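Local structure of N-acyl-D-glutamate deacylase (Bordetella bronchiseptica, 3GIP) at residues M137-A142 with P472-R477; T89-N94 with F412-R417. The protein hydrolyses N-acyl-D-glutamate, releasing the acyl group from D-glutamate, as a zinc-containing member of the amidohydrolase superfamily. All coordinates share one frame; numbering follows the deposited sequence.

Overall arrangement
The two contacts meet through neighbouring parallel strands of the amidohydrolase barrel, 87-92 and 139-145, and their centres lie 8 Å apart. Probable backbone hydrogen bonds join them, with Val90 N 2.9 Å from Asn139 O and Val92 N 2.9 Å from Ala141 O. Contact 1 adds the C-terminal tail, 472-477, to strand 139-145 by backbone pairing. Contact 2 brings side chains of 412-417, the loop after helix 406-412, against strand 87-92. Zinc, bound by Cys95, His218 and His248, is about 12 Å from the side chain of Val91 in contact 2. Neither contact includes a zinc ligand, though Cys95 directly follows segment 89-94.

Contact 1 (M137-A142 with P472-R477)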
loop_
_atom_site.group_PDB
_atom_site.type_symbol
_atom_site.label_atom_id
_atom_site.label_comp_id
_atom_site.label_asym_id
_atom_site.label_seq_id
_atom_site.Cartn_x
_atom_site.Cartn_y
_atom_site.Cartn_z
ATOM N N MET A 137 8.707 2.054 13.004
ATOM C CA MET A 137 10.011 1.778 12.409
ATOM C C MET A 137 10.215 2.597 11.138
ATOM O O MET A 137 11.330 3.022 10.829
ATOM C CB MET A 137 10.136 0.289 12.074
ATOM C CG MET A 137 11.521 -0.116 11.595
ATOM S SD MET A 137 12.775 0.072 12.882
ATOM C CE MET A 137 12.549 -1.472 13.788
ATOM N N ILE A 138 9.130 2.796 10.400
ATOM C CA ILE A 138 9.166 3.568 9.163
ATOM C C ILE A 138 8.118 4.674 9.248
ATOM O O ILE A 138 7.333 4.722 10.198
ATOM C CB ILE A 138 8.869 2.678 7.923
ATOM C CG1 ILE A 138 7.449 2.111 7.997
ATOM C CG2 ILE A 138 9.882 1.544 7.846
ATOM C CD1 ILE A 138 7.029 1.346 6.740
ATOM N N ASN A 139 8.103 5.566 8.262
ATOM C CA ASN A 139 7.136 6.658 8.269
ATOM C C ASN A 139 5.743 6.133 7.973
ATOM O O ASN A 139 5.574 5.173 7.214
ATOM C CB ASN A 139 7.524 7.724 7.246
ATOM C CG ASN A 139 8.906 8.275 7.491
ATOM O OD1 ASN A 139 9.786 8.182 6.632
ATOM N ND2 ASN A 139 9.113 8.847 8.673
ATOM N N VAL A 140 4.744 6.773 8.573
ATOM C CA VAL A 140 3.363 6.355 8.396
ATOM C C VAL A 140 2.400 7.472 8.023
ATOM O O VAL A 140 2.293 8.480 8.724
ATOM C CB VAL A 140 2.827 5.692 9.685
ATOM C CG1 VAL A 140 1.397 5.217 9.474
ATOM C CG2 VAL A 140 3.730 4.538 10.086
ATOM N N ALA A 141 1.704 7.283 6.907
ATOM C CA ALA A 141 0.690 8.223 6.443
ATOM C C ALA A 141 -0.585 7.399 6.545
ATOM O O ALA A 141 -0.555 6.190 6.301
ATOM C CB ALA A 141 0.948 8.633 4.999
ATOM N N ALA A 142 -1.699 8.028 6.904
ATOM C CA ALA A 142 -2.931 7.271 7.060
ATOM C C ALA A 142 -4.172 7.814 6.378
ATOM O O ALA A 142 -4.425 9.019 6.367
ATOM C CB ALA A 142 -3.221 7.073 8.549
ATOM N N PRO A 472 12.928 5.551 14.368
ATOM C CA PRO A 472 12.954 6.823 13.632
ATOM C C PRO A 472 11.754 7.253 12.788
ATOM O O PRO A 472 11.729 8.381 12.288
ATOM C CB PRO A 472 14.204 6.678 12.780
ATOM C CG PRO A 472 14.113 5.246 12.366
ATOM C CD PRO A 472 13.719 4.530 13.655
ATOM N N GLY A 473 10.774 6.373 12.620
ATOM C CA GLY A 473 9.613 6.720 11.817
ATOM C C GLY A 473 8.814 7.894 12.350
ATOM O O GLY A 473 8.783 8.145 13.557
ATOM N N GLN A 474 8.163 8.614 11.444
ATOM C CA GLN A 474 7.348 9.763 11.811
ATOM C C GLN A 474 5.933 9.614 11.284
ATOM O O GLN A 474 5.704 8.953 10.270
ATOM C CB GLN A 474 7.931 11.051 11.223
ATOM C CG GLN A 474 9.223 11.539 11.847
ATOM C CD GLN A 474 9.744 12.788 11.156
ATOM O OE1 GLN A 474 8.971 13.678 10.800
ATOM N NE2 GLN A 474 11.057 12.862 10.972
ATOM N N VAL A 475 4.979 10.217 11.983
ATOM C CA VAL A 475 3.602 10.194 11.521
ATOM C C VAL A 475 3.562 11.338 10.519
ATOM O O VAL A 475 3.860 12.481 10.865
ATOM C CB VAL A 475 2.606 10.483 12.657
ATOM C CG1 VAL A 475 1.200 10.627 12.088
ATOM C CG2 VAL A 475 2.647 9.365 13.677
ATOM N N LEU A 476 3.217 11.034 9.274
ATOM C CA LEU A 476 3.170 12.067 8.250
ATOM C C LEU A 476 1.807 12.750 8.228
ATOM O O LEU A 476 0.928 12.395 7.442
ATOM C CB LEU A 476 3.492 11.461 6.880
ATOM C CG LEU A 476 4.785 10.635 6.835
ATOM C CD1 LEU A 476 5.065 10.217 5.397
ATOM C CD2 LEU A 476 5.957 11.448 7.390
ATOM N N ARG A 477 1.637 13.733 9.107
ATOM C CA ARG A 477 0.387 14.476 9.197
ATOM C C ARG A 477 0.240 15.445 8.031
ATOM O O ARG A 477 1.087 16.319 7.827
ATOM C CB ARG A 477 0.328 15.260 10.508
ATOM C CG ARG A 477 0.199 14.408 11.762
ATOM C CD ARG A 477 0.010 15.309 12.978
ATOM N NE ARG A 477 -0.371 14.583 14.188
ATOM C CZ ARG A 477 0.459 13.863 14.937
ATOM N NH1 ARG A 477 1.741 13.755 14.612
ATOM N NH2 ARG A 477 0.001 13.258 16.025
HETATM O O HOH W 1 -1.492 10.827 7.326
#
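The Asn139 and Gln474 side chains run side by side, pointing the same way, with their amide planes 88° apart; the end of Gln474 leads away from the strand. A third flat group, the Arg477 guanidinium, has Val475 CG1 over one face, 4.0 Å above the plane and offset toward the rim; it reaches out to a salt bridge with Asp132. Val140 carries the backbone pairing: its N donates to Gln474 O at 2.9 Å, and its O accepts from Leu476 N at 2.8 Å. Both bonds are nearly straight, and together they form one parallel bridge, Val140 with Val475. Upstream, Gly473, which has no side chain, brings its CA within 3.4 Å of Ile138 O in a CA-H...O contact. Leu476 CG stands anti to the carbonyl carbon (chi1 -52°), which puts it 4.0 Å from Asn139 CB, with CD1 equally close to that atom. Leu476 is also the centre of an inverse gamma turn, and a water links its O to Ala142 N. The tail thus lines the edge of strand 139-145 away from strand 87-92, just before Ala142 bonds to Val182; Val475 rests on helix 124-133, and Pro472 on strand 460-463.

Contact 2 (T89-N94 with F412-R417); sequences TVVVGN and FGFAER
Val91 meets both Phe412 and Phe414: CG2 touches both rings, CG1 the Phe412 ring. CG2 sits over one face of the Phe412 ring, 4.2 Å from the centroid and only 11° off the ring normal, a CH-pi contact. CG1 touches the same ring farther out, 3.7 Å from Phe412 CE1. With CG1 anti to the backbone N (chi1 -180°) and CG2 beside it, the valine presents both methyls to the aromatic pair. CG2 also lies at the edge of the Phe414 ring, near its plane and 4.0 Å from CZ. Two residues earlier on the same strand, Thr89 CG2 lies 4.3 Å from Phe414 CE2, obliquely to the ring.

The two aromatic residues also touch: Phe412 CB lies 3.6 Å above one face of the Phe414 ring, toward its rim. The backbone between them turns sharply: Gly413, with positive phi, breaks away from the helical conformation directly after Phe412, and a type II turn from Phe414 to Arg417 then bends the chain back toward Thr89. Arg417 approaches that residue with its aliphatic part, CD being 4.5 Å from Thr89 OG1, while the guanidinium is engaged elsewhere, in a salt bridge to Asp427 and a cation-pi contact with Trp425.

No hydrogen bond crosses between the segments; the contact is buried apolar packing. Beyond it, Phe412 touches Leu214 on strand 214-218, and Phe414 touches Ile63 on strand 57-64 and Ala141 on strand 139-145. Side chains from several strands of the barrel therefore converge on these two rings, consistent with the loop after helix 406-412 filling part of the barrel interior.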
loop_
_atom_site.group_PDB
_atom_site.type_symbol
_atom_site.label_atom_id
_atom_site.label_comp_id
_atom_site.label_asym_id
_atom_site.label_seq_id
_atom_site.Cartn_x
_atom_site.Cartn_y
_atom_site.Cartn_z
ATOM N N THR A 89 8.443 4.405 3.964
ATOM C CA THR A 89 7.169 5.059 4.260
ATOM C C THR A 89 6.039 4.162 3.776
ATOM O O THR A 89 6.148 3.540 2.719
ATOM C CB THR A 89 7.028 6.425 3.534
ATOM O OG1 THR A 89 8.010 7.342 4.028
ATOM C CG2 THR A 89 5.635 7.017 3.758
ATOM N N VAL A 90 4.963 4.083 4.548
ATOM C CA VAL A 90 3.819 3.287 4.139
ATOM C C VAL A 90 2.539 4.074 4.342
ATOM O O VAL A 90 2.402 4.818 5.314
ATOM C CB VAL A 90 3.704 1.959 4.926
ATOM C CG1 VAL A 90 3.501 2.231 6.412
ATOM C CG2 VAL A 90 2.542 1.138 4.372
ATOM N N VAL A 91 1.619 3.932 3.397
ATOM C CA VAL A 91 0.324 4.584 3.484
ATOM C C VAL A 91 -0.637 3.477 3.907
ATOM O O VAL A 91 -0.849 2.510 3.170
ATOM C CB VAL A 91 -0.117 5.165 2.123
ATOM C CG1 VAL A 91 -1.479 5.840 2.262
ATOM C CG2 VAL A 91 0.921 6.164 1.623
ATOM N N VAL A 92 -1.198 3.606 5.106
ATOM C CA VAL A 92 -2.126 2.603 5.624
ATOM C C VAL A 92 -3.576 3.079 5.544
ATOM O O VAL A 92 -3.842 4.209 5.126
ATOM C CB VAL A 92 -1.797 2.252 7.096
ATOM C CG1 VAL A 92 -0.354 1.771 7.210
ATOM C CG2 VAL A 92 -2.019 3.472 7.989
ATOM N N GLY A 93 -4.506 2.210 5.939
ATOM C CA GLY A 93 -5.918 2.559 5.922
ATOM C C GLY A 93 -6.575 2.419 4.565
ATOM O O GLY A 93 -7.477 3.182 4.217
ATOM N N ASN A 94 -6.138 1.420 3.807
ATOM C CA ASN A 94 -6.662 1.193 2.468
ATOM C C ASN A 94 -7.877 0.279 2.375
ATOM O O ASN A 94 -8.226 -0.426 3.324
ATOM C CB ASN A 94 -5.546 0.627 1.588
ATOM C CG ASN A 94 -4.548 1.680 1.181
ATOM O OD1 ASN A 94 -4.828 2.500 0.312
ATOM N ND2 ASN A 94 -3.380 1.673 1.813
ATOM N N PHE A 412 0.399 11.771 -2.919
ATOM C CA PHE A 412 -0.054 11.844 -1.535
ATOM C C PHE A 412 0.292 13.132 -0.797
ATOM O O PHE A 412 -0.129 13.326 0.343
ATOM C CB PHE A 412 0.468 10.627 -0.771
ATOM C CG PHE A 412 -0.234 9.355 -1.139
ATOM C CD1 PHE A 412 -1.384 8.963 -0.463
ATOM C CD2 PHE A 412 0.207 8.585 -2.214
ATOM C CE1 PHE A 412 -2.092 7.826 -0.852
ATOM C CE2 PHE A 412 -0.495 7.445 -2.613
ATOM C CZ PHE A 412 -1.649 7.068 -1.929
ATOM N N GLY A 413 1.056 14.005 -1.443
ATOM C CA GLY A 413 1.402 15.278 -0.831
ATOM C C GLY A 413 2.479 15.262 0.232
ATOM O O GLY A 413 2.409 16.024 1.200
ATOM N N PHE A 414 3.482 14.408 0.067
ATOM C CA PHE A 414 4.565 14.335 1.036
ATOM C C PHE A 414 5.665 15.326 0.712
ATOM O O PHE A 414 6.469 15.108 -0.197
ATOM C CB PHE A 414 5.162 12.928 1.092
ATOM C CG PHE A 414 4.179 11.866 1.468
ATOM C CD1 PHE A 414 3.193 12.113 2.418
ATOM C CD2 PHE A 414 4.250 10.604 0.891
ATOM C CE1 PHE A 414 2.295 11.122 2.785
ATOM C CE2 PHE A 414 3.354 9.605 1.254
ATOM C CZ PHE A 414 2.374 9.866 2.203
ATOM N N ALA A 415 5.700 16.420 1.463
ATOM C CA ALA A 415 6.716 17.435 1.254
ATOM C C ALA A 415 8.039 16.958 1.837
ATOM O O ALA A 415 8.076 16.320 2.891
ATOM C CB ALA A 415 6.295 18.744 1.911
ATOM N N GLU A 416 9.118 17.261 1.127
ATOM C CA GLU A 416 10.464 16.903 1.550
ATOM C C GLU A 416 10.724 15.404 1.672
ATOM O O GLU A 416 11.543 14.972 2.482
ATOM C CB GLU A 416 10.792 17.603 2.871
ATOM C CG GLU A 416 10.690 19.118 2.781
ATOM C CD GLU A 416 11.620 19.702 1.732
ATOM O OE1 GLU A 416 11.412 20.869 1.336
ATOM O OE2 GLU A 416 12.563 19.000 1.307
ATOM N N ARG A 417 10.024 14.615 0.862
ATOM C CA ARG A 417 10.208 13.167 0.844
ATOM C C ARG A 417 10.070 12.645 -0.575
ATOM O O ARG A 417 9.481 13.302 -1.433
ATOM C CB ARG A 417 9.181 12.458 1.733
ATOM C CG ARG A 417 9.433 12.623 3.210
ATOM C CD ARG A 417 8.492 11.776 4.046
ATOM N NE ARG A 417 8.485 12.255 5.421
ATOM C CZ ARG A 417 9.453 12.030 6.302
ATOM N NH1 ARG A 417 10.514 11.311 5.963
ATOM N NH2 ARG A 417 9.371 12.560 7.516
#